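Long-range contacts in ORC1-type DNA replication protein 2 (Aeropyrum pernix, PDB 1W5T), which binds DNA, takes part in regulating DNA replication, and contains an AAA+ ATPase domain and a winged-helix domain: residues 24-29 / 220-225; 212-217 / 249-254; 242-247 / 285-290; 254-259 / 387-392. All coordinates share one frame; numbering follows the deposited sequence.

How the interactions relate
From the N terminus, interaction 1 brings segment 24-29, which leads into helix 28-43, back to helix 217-231 and closes nearly 200 residues, the parallel sheet of the AAA+ core among them. Interaction 2 opens before interaction 1 closes, so these two cross. It joins the loop after strand 206-212 to the loop after helix 239-249. Interaction 3 begins inside that span and crosses it, pairing helix 239-249 with helix 283-292. Interaction 4 follows interaction 2 in series, shares Gly-254 with it and crosses interaction 3. It reaches the winged-helix domain. Interactions 1, 2 and 4 each bring residues to the nucleotide, whereas interaction 3 packs helices farther from it.

Interaction 1: 24-29 / 220-225; sequences LRVRRG and LYTILE. With ANP (phosphoaminophosphonic acid-adenylate ester), chain D.
Val-26 and Ile-223 meet beside the adenine of the bound ATP analogue, in the nucleotide pocket of the AAA+ domain. Segment 24-29, which leads into helix 28-43, comes from the N-terminal side. Helix 217-231 belongs to the lid. Ile-223 can be followed outward from CB, where it branches. CG1 lies anti to the carbonyl carbon (chi1 -64°), and from there it touches Val-26 CG2 at 3.8 Å. The other branch, CG2, sits 3.8 Å from ANP N3. At the tip, CD1 lies 3.8 Å from ANP C6. Together CG1, CG2 and CD1 cover one face of the adenine. Leu-24 covers the other face, with CD2 3.6 Å from ANP N1. The base is thus held between a loop residue and a lid residue. An alanine at Ile-223 would probably leave a gap against this adenine face and take away part of the apolar support of Val-26 CG2.

The loop backbone also reads the base. ANP N6 donates to Val-26 O at 2.8 Å, with a bent N-H...O angle of 144°. Val-26 CG2 rests on Thr-222 CB and CG2 as well. Thr-222 OG1 turns back to Arg-218 O within its own helix.

Toward solvent, Arg-25 CB packs on Thr-222 CG2 at 3.7 Å. The Arg-25 and Glu-225 side chains cross at about a right angle, but make no salt bridge; Arg-25 NH2 pairs with Glu-229. One water links them. It accepts from Arg-25 NH1 at 2.7 Å, in the guanidinium plane, and donates to Thr-222 O and Glu-225 OE2.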
# COMPACT_ATOMS: atom_id res chain seq x y z
N LEU A 24 16.28 1.70 8.20
CA LEU A 24 15.91 1.14 6.88
C LEU A 24 17.14 0.93 6.00
O LEU A 24 18.00 1.78 5.93
CB LEU A 24 14.92 2.02 6.13
CG LEU A 24 13.45 2.10 6.58
CD1 LEU A 24 12.63 2.92 5.58
CD2 LEU A 24 12.82 0.76 6.80
N ARG A 25 17.19 -0.20 5.30
CA ARG A 25 18.32 -0.47 4.41
C ARG A 25 17.95 -0.46 2.92
O ARG A 25 18.80 -0.55 2.02
CB ARG A 25 18.98 -1.81 4.78
CG ARG A 25 19.60 -1.83 6.15
CD ARG A 25 20.69 -2.85 6.28
NE ARG A 25 21.03 -3.09 7.69
CZ ARG A 25 21.38 -4.27 8.19
NH1 ARG A 25 21.42 -5.34 7.41
NH2 ARG A 25 21.69 -4.36 9.48
N VAL A 26 16.66 -0.39 2.68
CA VAL A 26 16.07 -0.23 1.39
C VAL A 26 15.02 0.84 1.67
O VAL A 26 14.40 0.81 2.72
CB VAL A 26 15.38 -1.53 0.91
CG1 VAL A 26 14.80 -1.32 -0.51
CG2 VAL A 26 16.35 -2.73 0.94
N ARG A 27 14.85 1.77 0.74
CA ARG A 27 13.96 2.95 0.88
C ARG A 27 14.50 4.01 1.91
O ARG A 27 13.76 4.91 2.37
CB ARG A 27 12.49 2.52 1.12
CG ARG A 27 11.94 1.48 0.11
CD ARG A 27 12.01 1.90 -1.42
NE ARG A 27 11.48 0.86 -2.31
CZ ARG A 27 12.16 0.30 -3.33
NH1 ARG A 27 13.42 0.65 -3.62
NH2 ARG A 27 11.58 -0.65 -4.05
N ARG A 28 15.78 3.89 2.26
CA ARG A 28 16.36 4.78 3.22
C ARG A 28 16.34 6.22 2.68
O ARG A 28 15.92 7.15 3.39
CB ARG A 28 17.77 4.33 3.61
CG ARG A 28 18.43 5.22 4.61
CD ARG A 28 19.92 5.32 4.44
NE ARG A 28 20.57 4.08 4.81
CZ ARG A 28 21.08 3.13 4.02
NH1 ARG A 28 21.60 2.07 4.62
NH2 ARG A 28 21.12 3.19 2.68
N GLY A 29 16.75 6.39 1.43
CA GLY A 29 16.73 7.70 0.80
C GLY A 29 15.36 8.32 0.72
O GLY A 29 15.22 9.52 1.01
N LEU A 220 14.82 -7.47 -1.61
CA LEU A 220 14.27 -8.47 -0.72
C LEU A 220 15.37 -9.17 0.04
O LEU A 220 15.19 -9.49 1.19
CB LEU A 220 13.38 -9.51 -1.46
CG LEU A 220 12.02 -9.00 -1.99
CD1 LEU A 220 11.36 -10.08 -2.83
CD2 LEU A 220 11.09 -8.48 -0.83
N TYR A 221 16.51 -9.38 -0.61
CA TYR A 221 17.61 -10.03 0.04
C TYR A 221 18.10 -9.17 1.20
O TYR A 221 18.25 -9.64 2.33
CB TYR A 221 18.76 -10.36 -0.93
CG TYR A 221 19.92 -10.91 -0.13
CD1 TYR A 221 20.85 -10.06 0.45
CD2 TYR A 221 20.00 -12.29 0.16
CE1 TYR A 221 21.84 -10.54 1.24
CE2 TYR A 221 21.03 -12.80 0.94
CZ TYR A 221 21.94 -11.91 1.47
OH TYR A 221 22.95 -12.35 2.25
N THR A 222 18.36 -7.90 0.91
CA THR A 222 18.69 -6.94 1.94
C THR A 222 17.66 -6.92 3.05
O THR A 222 18.02 -6.87 4.23
CB THR A 222 18.86 -5.53 1.31
OG1 THR A 222 19.91 -5.58 0.35
CG2 THR A 222 19.40 -4.56 2.32
N ILE A 223 16.38 -6.97 2.70
CA ILE A 223 15.35 -6.94 3.75
C ILE A 223 15.34 -8.20 4.63
O ILE A 223 15.19 -8.10 5.85
CB ILE A 223 13.93 -6.62 3.17
CG1 ILE A 223 13.94 -5.20 2.57
CG2 ILE A 223 12.83 -6.83 4.27
CD1 ILE A 223 12.70 -4.85 1.62
N LEU A 224 15.54 -9.36 4.03
CA LEU A 224 15.55 -10.61 4.78
C LEU A 224 16.81 -10.70 5.65
O LEU A 224 16.80 -11.22 6.79
CB LEU A 224 15.45 -11.82 3.82
CG LEU A 224 14.12 -11.93 3.08
CD1 LEU A 224 14.17 -13.00 1.97
CD2 LEU A 224 12.95 -12.14 4.03
N GLU A 225 17.89 -10.14 5.14
CA GLU A 225 19.14 -10.22 5.86
C GLU A 225 19.11 -9.44 7.19
O GLU A 225 19.59 -9.95 8.20
CB GLU A 225 20.33 -9.83 4.98
CG GLU A 225 21.62 -9.72 5.74
CD GLU A 225 22.74 -9.15 4.88
OE1 GLU A 225 23.69 -9.88 4.55
OE2 GLU A 225 22.69 -7.97 4.53
PG ANP D . -0.37 -3.54 1.96
O1G ANP D . -1.09 -4.87 2.45
O2G ANP D . -0.98 -2.32 2.78
O3G ANP D . -0.52 -3.30 0.39
PB ANP D . 2.28 -2.31 2.57
O1B ANP D . 1.71 -1.16 3.50
O2B ANP D . 2.58 -1.72 1.16
N3B ANP D . 1.26 -3.68 2.47
PA ANP D . 4.15 -2.91 4.67
O1A ANP D . 4.81 -1.52 5.09
O2A ANP D . 2.99 -3.26 5.69
O3A ANP D . 3.68 -2.91 3.13
O5' ANP D . 5.30 -4.05 4.60
C5' ANP D . 5.18 -5.47 4.46
C4' ANP D . 6.25 -6.08 5.37
O4' ANP D . 7.56 -5.83 4.84
C3' ANP D . 6.29 -5.44 6.75
O3' ANP D . 6.68 -6.42 7.67
C2' ANP D . 7.39 -4.39 6.68
O2' ANP D . 7.99 -4.02 7.92
C1' ANP D . 8.38 -5.07 5.74
N9 ANP D . 9.06 -4.09 4.91
C8 ANP D . 8.54 -3.48 3.79
N7 ANP D . 9.41 -2.60 3.23
C5 ANP D . 10.54 -2.65 3.95
C6 ANP D . 11.91 -2.04 4.01
N6 ANP D . 12.34 -1.12 3.10
N1 ANP D . 12.76 -2.39 5.02
C2 ANP D . 12.44 -3.27 5.95
N3 ANP D . 11.23 -3.89 6.03
C4 ANP D . 10.26 -3.60 5.03
O HOH W 1 20.79 -6.14 4.93

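Interaction 2: 212-217 / 249-254; sequences LPAYKS and YGEDKG. With ANP (phosphoaminophosphonic acid-adenylate ester), chain D.
Lys-216 and Asp-252 cross at about a right angle, with Lys-216 CB 3.6 Å from Asp-252 OD1. The Asp-252 carboxylate is turned to the start of helix 217-231. Its OD2 accepts from Ser-217 N at 2.9 Å, on the syn side and 25° out of the carboxylate plane. Glu-251 is set differently. It runs beside Lys-216, pointing the same way, but OE2 stays 4.1 Å from Lys-216 NZ, too far for a salt bridge. Its backbone makes the firmer link, Glu-251 N donating to Tyr-215 O at 3.0 Å.

Here the loop leaving the last strand of the AAA+ core sheet enters the lid and meets the turn after helix 239-249. Gly-250 lets the backbones come close, since a CB there would clash with Ser-217 CB. Lys-253 bends round to give a weak hydrogen bond from NZ to Ser-217 OG.

Tyr-215 points away from this turn, toward the nucleotide. Its OH donates to ANP N7 at 2.6 Å. A phenylalanine in place of Tyr-215 would probably leave N7 without this donor. Ala-259 and Ile-223 touch the Tyr-215 side chain, and Arg-27 NH2 lies 3.4 Å from Tyr-215 CD2.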
# COMPACT_ATOMS: atom_id res chain seq x y z
N LEU A 212 5.94 4.04 -4.34
CA LEU A 212 6.73 2.86 -3.95
C LEU A 212 6.48 1.70 -4.92
O LEU A 212 5.34 1.24 -5.03
CB LEU A 212 6.34 2.42 -2.55
CG LEU A 212 7.24 2.80 -1.37
CD1 LEU A 212 8.06 4.08 -1.53
CD2 LEU A 212 6.47 2.80 -0.08
N PRO A 213 7.49 1.23 -5.63
CA PRO A 213 7.26 0.08 -6.49
C PRO A 213 7.51 -1.21 -5.67
O PRO A 213 8.06 -1.18 -4.56
CB PRO A 213 8.36 0.22 -7.57
CG PRO A 213 9.57 0.76 -6.76
CD PRO A 213 8.89 1.69 -5.67
N ALA A 214 7.14 -2.34 -6.28
CA ALA A 214 7.41 -3.62 -5.72
C ALA A 214 8.92 -3.88 -5.72
O ALA A 214 9.65 -3.35 -6.55
CB ALA A 214 6.64 -4.70 -6.54
N TYR A 215 9.35 -4.72 -4.78
CA TYR A 215 10.76 -4.99 -4.55
C TYR A 215 11.43 -5.98 -5.50
O TYR A 215 10.90 -7.08 -5.81
CB TYR A 215 10.94 -5.49 -3.10
CG TYR A 215 10.68 -4.44 -2.03
CD1 TYR A 215 9.62 -4.59 -1.12
CD2 TYR A 215 11.52 -3.30 -1.92
CE1 TYR A 215 9.39 -3.64 -0.13
CE2 TYR A 215 11.29 -2.33 -0.92
CZ TYR A 215 10.23 -2.50 -0.05
OH TYR A 215 10.03 -1.56 0.91
N LYS A 216 12.60 -5.61 -5.97
CA LYS A 216 13.48 -6.54 -6.72
C LYS A 216 14.14 -7.54 -5.77
O LYS A 216 14.14 -7.34 -4.54
CB LYS A 216 14.53 -5.79 -7.51
CG LYS A 216 13.88 -4.78 -8.49
CD LYS A 216 14.91 -3.96 -9.28
CE LYS A 216 14.23 -2.79 -10.07
NZ LYS A 216 14.06 -3.12 -11.54
N SER A 217 14.71 -8.60 -6.32
CA SER A 217 15.25 -9.67 -5.48
C SER A 217 16.38 -9.23 -4.57
O SER A 217 16.43 -9.66 -3.40
CB SER A 217 15.64 -10.91 -6.32
OG SER A 217 16.86 -10.69 -6.99
N TYR A 249 10.60 -14.40 -5.04
CA TYR A 249 9.63 -13.29 -4.84
C TYR A 249 9.95 -11.98 -5.58
O TYR A 249 9.04 -11.17 -5.85
CB TYR A 249 9.34 -13.04 -3.38
CG TYR A 249 8.64 -14.19 -2.67
CD1 TYR A 249 8.72 -14.32 -1.31
CD2 TYR A 249 7.92 -15.14 -3.39
CE1 TYR A 249 8.11 -15.36 -0.67
CE2 TYR A 249 7.31 -16.21 -2.75
CZ TYR A 249 7.39 -16.31 -1.39
OH TYR A 249 6.75 -17.36 -0.72
N GLY A 250 11.23 -11.79 -5.91
CA GLY A 250 11.67 -10.59 -6.61
C GLY A 250 10.80 -10.29 -7.84
O GLY A 250 10.49 -11.20 -8.62
N GLU A 251 10.41 -9.02 -8.01
CA GLU A 251 9.55 -8.63 -9.12
C GLU A 251 10.30 -8.66 -10.43
O GLU A 251 9.71 -8.87 -11.48
CB GLU A 251 8.90 -7.28 -8.86
CG GLU A 251 9.73 -6.08 -9.28
CD GLU A 251 9.60 -5.77 -10.77
OE1 GLU A 251 8.45 -5.86 -11.31
OE2 GLU A 251 10.64 -5.46 -11.39
N ASP A 252 11.62 -8.47 -10.36
CA ASP A 252 12.48 -8.71 -11.53
C ASP A 252 12.59 -10.20 -11.92
O ASP A 252 12.99 -10.52 -13.02
CB ASP A 252 13.88 -8.11 -11.33
CG ASP A 252 14.51 -8.51 -10.01
OD1 ASP A 252 15.72 -8.26 -9.82
OD2 ASP A 252 13.89 -9.06 -9.09
N LYS A 253 12.22 -11.10 -11.02
CA LYS A 253 12.25 -12.51 -11.32
C LYS A 253 10.87 -13.08 -11.57
O LYS A 253 10.72 -14.27 -11.53
CB LYS A 253 12.87 -13.26 -10.16
CG LYS A 253 14.20 -12.68 -9.74
CD LYS A 253 15.36 -13.43 -10.32
CE LYS A 253 16.62 -12.61 -10.28
NZ LYS A 253 17.61 -13.18 -9.32
N GLY A 254 9.86 -12.25 -11.78
CA GLY A 254 8.51 -12.77 -12.02
C GLY A 254 7.61 -12.89 -10.82
O GLY A 254 6.43 -13.30 -10.98
PG ANP D . -0.37 -3.54 1.96
O1G ANP D . -1.09 -4.87 2.45
O2G ANP D . -0.98 -2.32 2.78
O3G ANP D . -0.52 -3.30 0.39
PB ANP D . 2.28 -2.31 2.57
O1B ANP D . 1.71 -1.16 3.50
O2B ANP D . 2.58 -1.72 1.16
N3B ANP D . 1.26 -3.68 2.47
PA ANP D . 4.15 -2.91 4.67
O1A ANP D . 4.81 -1.52 5.09
O2A ANP D . 2.99 -3.26 5.69
O3A ANP D . 3.68 -2.91 3.13
O5' ANP D . 5.30 -4.05 4.60
C5' ANP D . 5.18 -5.47 4.46
C4' ANP D . 6.25 -6.08 5.37
O4' ANP D . 7.56 -5.83 4.84
C3' ANP D . 6.29 -5.44 6.75
O3' ANP D . 6.68 -6.42 7.67
C2' ANP D . 7.39 -4.39 6.68
O2' ANP D . 7.99 -4.02 7.92
C1' ANP D . 8.38 -5.07 5.74
N9 ANP D . 9.06 -4.09 4.91
C8 ANP D . 8.54 -3.48 3.79
N7 ANP D . 9.41 -2.60 3.23
C5 ANP D . 10.54 -2.65 3.95
C6 ANP D . 11.91 -2.04 4.01
N6 ANP D . 12.34 -1.12 3.10
N1 ANP D . 12.76 -2.39 5.02
C2 ANP D . 12.44 -3.27 5.95
N3 ANP D . 11.23 -3.89 6.03
C4 ANP D . 10.26 -3.60 5.03

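Interaction 3: 242-247 / 285-290; sequences LELISD and LVRKAV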
# COMPACT_ATOMS: atom_id res chain seq x y z
N LEU A 242 18.33 -17.31 2.39
CA LEU A 242 17.55 -16.10 2.11
C LEU A 242 17.42 -15.84 0.59
O LEU A 242 16.42 -15.28 0.13
CB LEU A 242 18.19 -14.88 2.77
CG LEU A 242 18.62 -14.95 4.24
CD1 LEU A 242 19.29 -13.62 4.66
CD2 LEU A 242 17.45 -15.31 5.15
N GLU A 243 18.45 -16.24 -0.17
CA GLU A 243 18.44 -16.05 -1.61
C GLU A 243 17.32 -16.83 -2.25
O GLU A 243 16.73 -16.37 -3.23
CB GLU A 243 19.71 -16.57 -2.23
CG GLU A 243 20.83 -15.58 -2.23
CD GLU A 243 22.15 -16.25 -2.57
OE1 GLU A 243 22.19 -16.97 -3.62
OE2 GLU A 243 23.12 -16.02 -1.78
N LEU A 244 17.07 -18.00 -1.69
CA LEU A 244 16.02 -18.89 -2.12
C LEU A 244 14.65 -18.23 -2.08
O LEU A 244 13.76 -18.62 -2.83
CB LEU A 244 16.05 -20.16 -1.27
CG LEU A 244 17.26 -21.06 -1.56
CD1 LEU A 244 17.43 -22.14 -0.52
CD2 LEU A 244 17.27 -21.67 -3.02
N ILE A 245 14.47 -17.26 -1.19
CA ILE A 245 13.19 -16.62 -1.02
C ILE A 245 13.16 -15.47 -2.00
O ILE A 245 12.27 -15.40 -2.88
CB ILE A 245 12.98 -16.15 0.42
CG1 ILE A 245 12.96 -17.36 1.38
CG2 ILE A 245 11.63 -15.42 0.53
CD1 ILE A 245 13.12 -17.06 2.91
N SER A 246 14.17 -14.61 -1.89
CA SER A 246 14.29 -13.41 -2.73
C SER A 246 14.36 -13.70 -4.23
O SER A 246 13.77 -12.97 -5.01
CB SER A 246 15.42 -12.48 -2.25
OG SER A 246 16.65 -13.15 -2.10
N ASP A 247 15.01 -14.80 -4.63
CA ASP A 247 15.06 -15.20 -6.04
C ASP A 247 13.71 -15.54 -6.62
O ASP A 247 13.48 -15.34 -7.80
CB ASP A 247 15.98 -16.41 -6.26
CG ASP A 247 17.40 -16.01 -6.58
OD1 ASP A 247 17.83 -14.90 -6.18
OD2 ASP A 247 18.17 -16.75 -7.22
N LEU A 285 13.70 -26.79 3.86
CA LEU A 285 12.70 -26.14 4.70
C LEU A 285 12.33 -24.76 4.14
O LEU A 285 11.18 -24.41 4.07
CB LEU A 285 13.17 -26.06 6.16
CG LEU A 285 13.21 -27.46 6.83
CD1 LEU A 285 14.08 -27.48 8.09
CD2 LEU A 285 11.77 -28.02 7.18
N VAL A 286 13.33 -24.02 3.69
CA VAL A 286 13.12 -22.72 3.07
C VAL A 286 12.31 -22.91 1.80
O VAL A 286 11.29 -22.25 1.62
CB VAL A 286 14.45 -21.98 2.79
CG1 VAL A 286 14.24 -20.73 1.93
CG2 VAL A 286 15.11 -21.61 4.11
N ARG A 287 12.74 -23.84 0.94
CA ARG A 287 12.01 -24.09 -0.29
C ARG A 287 10.60 -24.58 -0.03
O ARG A 287 9.66 -24.13 -0.69
CB ARG A 287 12.76 -24.99 -1.25
CG ARG A 287 13.88 -24.25 -1.98
CD ARG A 287 14.62 -25.10 -3.02
NE ARG A 287 15.04 -26.35 -2.37
CZ ARG A 287 16.30 -26.68 -2.09
NH1 ARG A 287 17.32 -25.86 -2.42
NH2 ARG A 287 16.51 -27.84 -1.49
N LYS A 288 10.47 -25.48 0.92
CA LYS A 288 9.17 -25.84 1.44
C LYS A 288 8.33 -24.61 1.80
O LYS A 288 7.15 -24.51 1.40
CB LYS A 288 9.32 -26.73 2.67
CG LYS A 288 8.00 -27.33 3.14
CD LYS A 288 7.64 -28.59 2.30
CE LYS A 288 6.56 -29.50 2.99
NZ LYS A 288 5.88 -30.34 1.92
N ALA A 289 8.91 -23.69 2.56
CA ALA A 289 8.17 -22.54 3.06
C ALA A 289 7.66 -21.69 1.89
O ALA A 289 6.54 -21.19 1.93
CB ALA A 289 8.99 -21.73 4.01
N VAL A 290 8.48 -21.57 0.86
CA VAL A 290 8.19 -20.72 -0.28
C VAL A 290 7.01 -21.28 -1.06
O VAL A 290 6.21 -20.53 -1.66
CB VAL A 290 9.41 -20.65 -1.20
CG1 VAL A 290 9.02 -20.27 -2.62
CG2 VAL A 290 10.45 -19.70 -0.66
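Val-286 CG1 is the bump that fits the hollow between Leu-244 and Ile-245. It lies anti to its backbone N (chi1 171°) and reaches across to both residues. Ile-245 CG1 is 3.6 Å away from it, and Leu-244 CB is 3.7 Å away. The fit works in the other direction too. Ile-245 CG1 enters the notch between Val-286 and Val-290, which stand one turn apart on their helix. Val-290 CG2 closes the far side of that notch, 4.0 Å from Ile-245 CG1. The same methyl also lies over the backbone of the facing helix, near Leu-244 O.

The two helices run nearly parallel. Their axes come within 9.3 Å and cross at -24°. This is helix-on-helix packing at the AAA+ lid: helix 239-249 belongs to the lid, and helix 283-292 lies along it. Ile-245 also touches Leu-224 of helix 217-231 and Ala-262 and Leu-266 of helix 259-275, so it is packed from several sides.

Leu-244 points toward the other helix, and its CD1 lies 4.2 Å from Arg-287 NH1, an oblique approach to the guanidinium. That guanidinium is held within its own helix, where Arg-287 NH2 forms a salt bridge with Asp-284 OD2 and Arg-287 NH1 forms another with Glu-283 OE2.

Interaction 4: 254-259 / 387-392; sequences GGDGSA and APHLPA. With ANP (phosphoaminophosphonic acid-adenylate ester), chain D.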
# COMPACT_ATOMS: atom_id res chain seq x y z
N GLY A 254 9.86 -12.25 -11.78
CA GLY A 254 8.51 -12.77 -12.02
C GLY A 254 7.61 -12.89 -10.82
O GLY A 254 6.43 -13.30 -10.98
N GLY A 255 8.10 -12.49 -9.63
CA GLY A 255 7.31 -12.51 -8.41
C GLY A 255 6.59 -11.21 -8.10
O GLY A 255 6.86 -10.19 -8.75
N ASP A 256 5.63 -11.30 -7.18
CA ASP A 256 5.06 -10.28 -6.29
C ASP A 256 5.89 -9.01 -5.98
O ASP A 256 5.37 -7.90 -5.95
CB ASP A 256 4.92 -10.95 -4.90
CG ASP A 256 3.55 -11.23 -4.54
OD1 ASP A 256 3.29 -11.69 -3.40
OD2 ASP A 256 2.64 -11.02 -5.35
N GLY A 257 7.16 -9.24 -5.66
CA GLY A 257 8.01 -8.25 -5.03
C GLY A 257 7.51 -7.81 -3.67
O GLY A 257 7.71 -6.68 -3.27
N SER A 258 6.79 -8.69 -2.98
CA SER A 258 6.20 -8.36 -1.68
C SER A 258 7.16 -8.72 -0.53
O SER A 258 7.50 -9.90 -0.33
CB SER A 258 4.86 -9.04 -1.55
OG SER A 258 4.43 -9.03 -0.23
N ALA A 259 7.58 -7.71 0.23
CA ALA A 259 8.38 -7.97 1.43
C ALA A 259 7.62 -8.72 2.54
O ALA A 259 8.21 -9.55 3.27
CB ALA A 259 9.04 -6.69 1.96
N ALA A 387 -0.44 -10.01 -16.09
CA ALA A 387 0.67 -9.63 -15.20
C ALA A 387 1.30 -10.92 -14.66
O ALA A 387 0.62 -11.75 -14.08
CB ALA A 387 0.14 -8.77 -14.06
N PRO A 388 2.58 -11.12 -14.91
CA PRO A 388 3.24 -12.40 -14.54
C PRO A 388 3.04 -12.85 -13.07
O PRO A 388 3.03 -14.06 -12.80
CB PRO A 388 4.72 -12.14 -14.87
CG PRO A 388 4.65 -11.11 -15.99
CD PRO A 388 3.49 -10.18 -15.60
N HIS A 389 2.84 -11.90 -12.16
CA HIS A 389 2.72 -12.21 -10.74
C HIS A 389 1.35 -12.77 -10.34
O HIS A 389 1.19 -13.36 -9.25
CB HIS A 389 3.06 -10.97 -9.90
CG HIS A 389 2.01 -9.91 -9.96
ND1 HIS A 389 1.78 -9.16 -11.09
CD2 HIS A 389 1.14 -9.47 -9.03
CE1 HIS A 389 0.80 -8.31 -10.86
NE2 HIS A 389 0.39 -8.47 -9.61
N LEU A 390 0.38 -12.61 -11.23
CA LEU A 390 -0.99 -13.08 -11.02
C LEU A 390 -1.10 -14.57 -11.23
O LEU A 390 -0.67 -15.06 -12.27
CB LEU A 390 -1.95 -12.41 -12.01
CG LEU A 390 -1.97 -10.89 -11.92
CD1 LEU A 390 -3.05 -10.29 -12.85
CD2 LEU A 390 -2.15 -10.54 -10.45
N PRO A 391 -1.69 -15.28 -10.28
CA PRO A 391 -1.93 -16.72 -10.45
C PRO A 391 -3.07 -16.96 -11.44
O PRO A 391 -4.24 -16.65 -11.15
CB PRO A 391 -2.28 -17.20 -9.03
CG PRO A 391 -2.76 -15.99 -8.30
CD PRO A 391 -2.17 -14.77 -8.98
N ALA A 392 -2.74 -17.49 -12.61
CA ALA A 392 -3.69 -17.49 -13.72
C ALA A 392 -4.93 -18.36 -13.53
O ALA A 392 -6.02 -17.95 -13.93
CB ALA A 392 -3.00 -17.82 -15.03
PG ANP D . -0.37 -3.54 1.96
O1G ANP D . -1.09 -4.87 2.45
O2G ANP D . -0.98 -2.32 2.78
O3G ANP D . -0.52 -3.30 0.39
PB ANP D . 2.28 -2.31 2.57
O1B ANP D . 1.71 -1.16 3.50
O2B ANP D . 2.58 -1.72 1.16
N3B ANP D . 1.26 -3.68 2.47
PA ANP D . 4.15 -2.91 4.67
O1A ANP D . 4.81 -1.52 5.09
O2A ANP D . 2.99 -3.26 5.69
O3A ANP D . 3.68 -2.91 3.13
O5' ANP D . 5.30 -4.05 4.60
C5' ANP D . 5.18 -5.47 4.46
C4' ANP D . 6.25 -6.08 5.37
O4' ANP D . 7.56 -5.83 4.84
C3' ANP D . 6.29 -5.44 6.75
O3' ANP D . 6.68 -6.42 7.67
C2' ANP D . 7.39 -4.39 6.68
O2' ANP D . 7.99 -4.02 7.92
C1' ANP D . 8.38 -5.07 5.74
N9 ANP D . 9.06 -4.09 4.91
C8 ANP D . 8.54 -3.48 3.79
N7 ANP D . 9.41 -2.60 3.23
C5 ANP D . 10.54 -2.65 3.95
C6 ANP D . 11.91 -2.04 4.01
N6 ANP D . 12.34 -1.12 3.10
N1 ANP D . 12.76 -2.39 5.02
C2 ANP D . 12.44 -3.27 5.95
N3 ANP D . 11.23 -3.89 6.03
C4 ANP D . 10.26 -3.60 5.03
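His-389 CB packs against the backbone of Gly-255 and Asp-256, and this is the tight part of a small contact. CB lies 3.8 Å from Asp-256 N and 4.0 Å from Gly-255 C. Here the histidine meets main chain rather than side chain. His-389 CG sits between its backbone N and carbonyl carbon (chi1 72°), which sets the ring beside Leu-390, whose CD2 covers one face, 3.4 Å above the His-389 ring plane and displaced toward its rim. Arg-60 also touches the His-389 side chain. His-389 lies in a type I turn from Ala-387 to Leu-390, closed by a backbone bond from Leu-390 N to Ala-387 O.

The rest is looser. Asp-256 OD2 approaches the edge of the imidazole near its plane, but it stays 4.3 Å from His-389 CD2. No hydrogen bond crosses the contact. On the solvent side, Gly-254 faces exposed Pro-388. Gly-254 O lies 3.9 Å from His-389 CA and equally far from Pro-388 O. At the backbone angles of Gly-254 (phi 94°) a CB would be jammed against the preceding carbonyl O.

Farther along the first segment, Ser-258 OG caps Arg-261 N at the start of helix 259-275. Ala-259 CB then reaches the nucleotide, 3.4 Å from ANP O4'. One short segment therefore faces both the nucleotide and the C-terminal domain. The arrangement is a surface contact between the AAA+ lid and the winged-helix domain, the two-part architecture of Cdc6/Orc proteins.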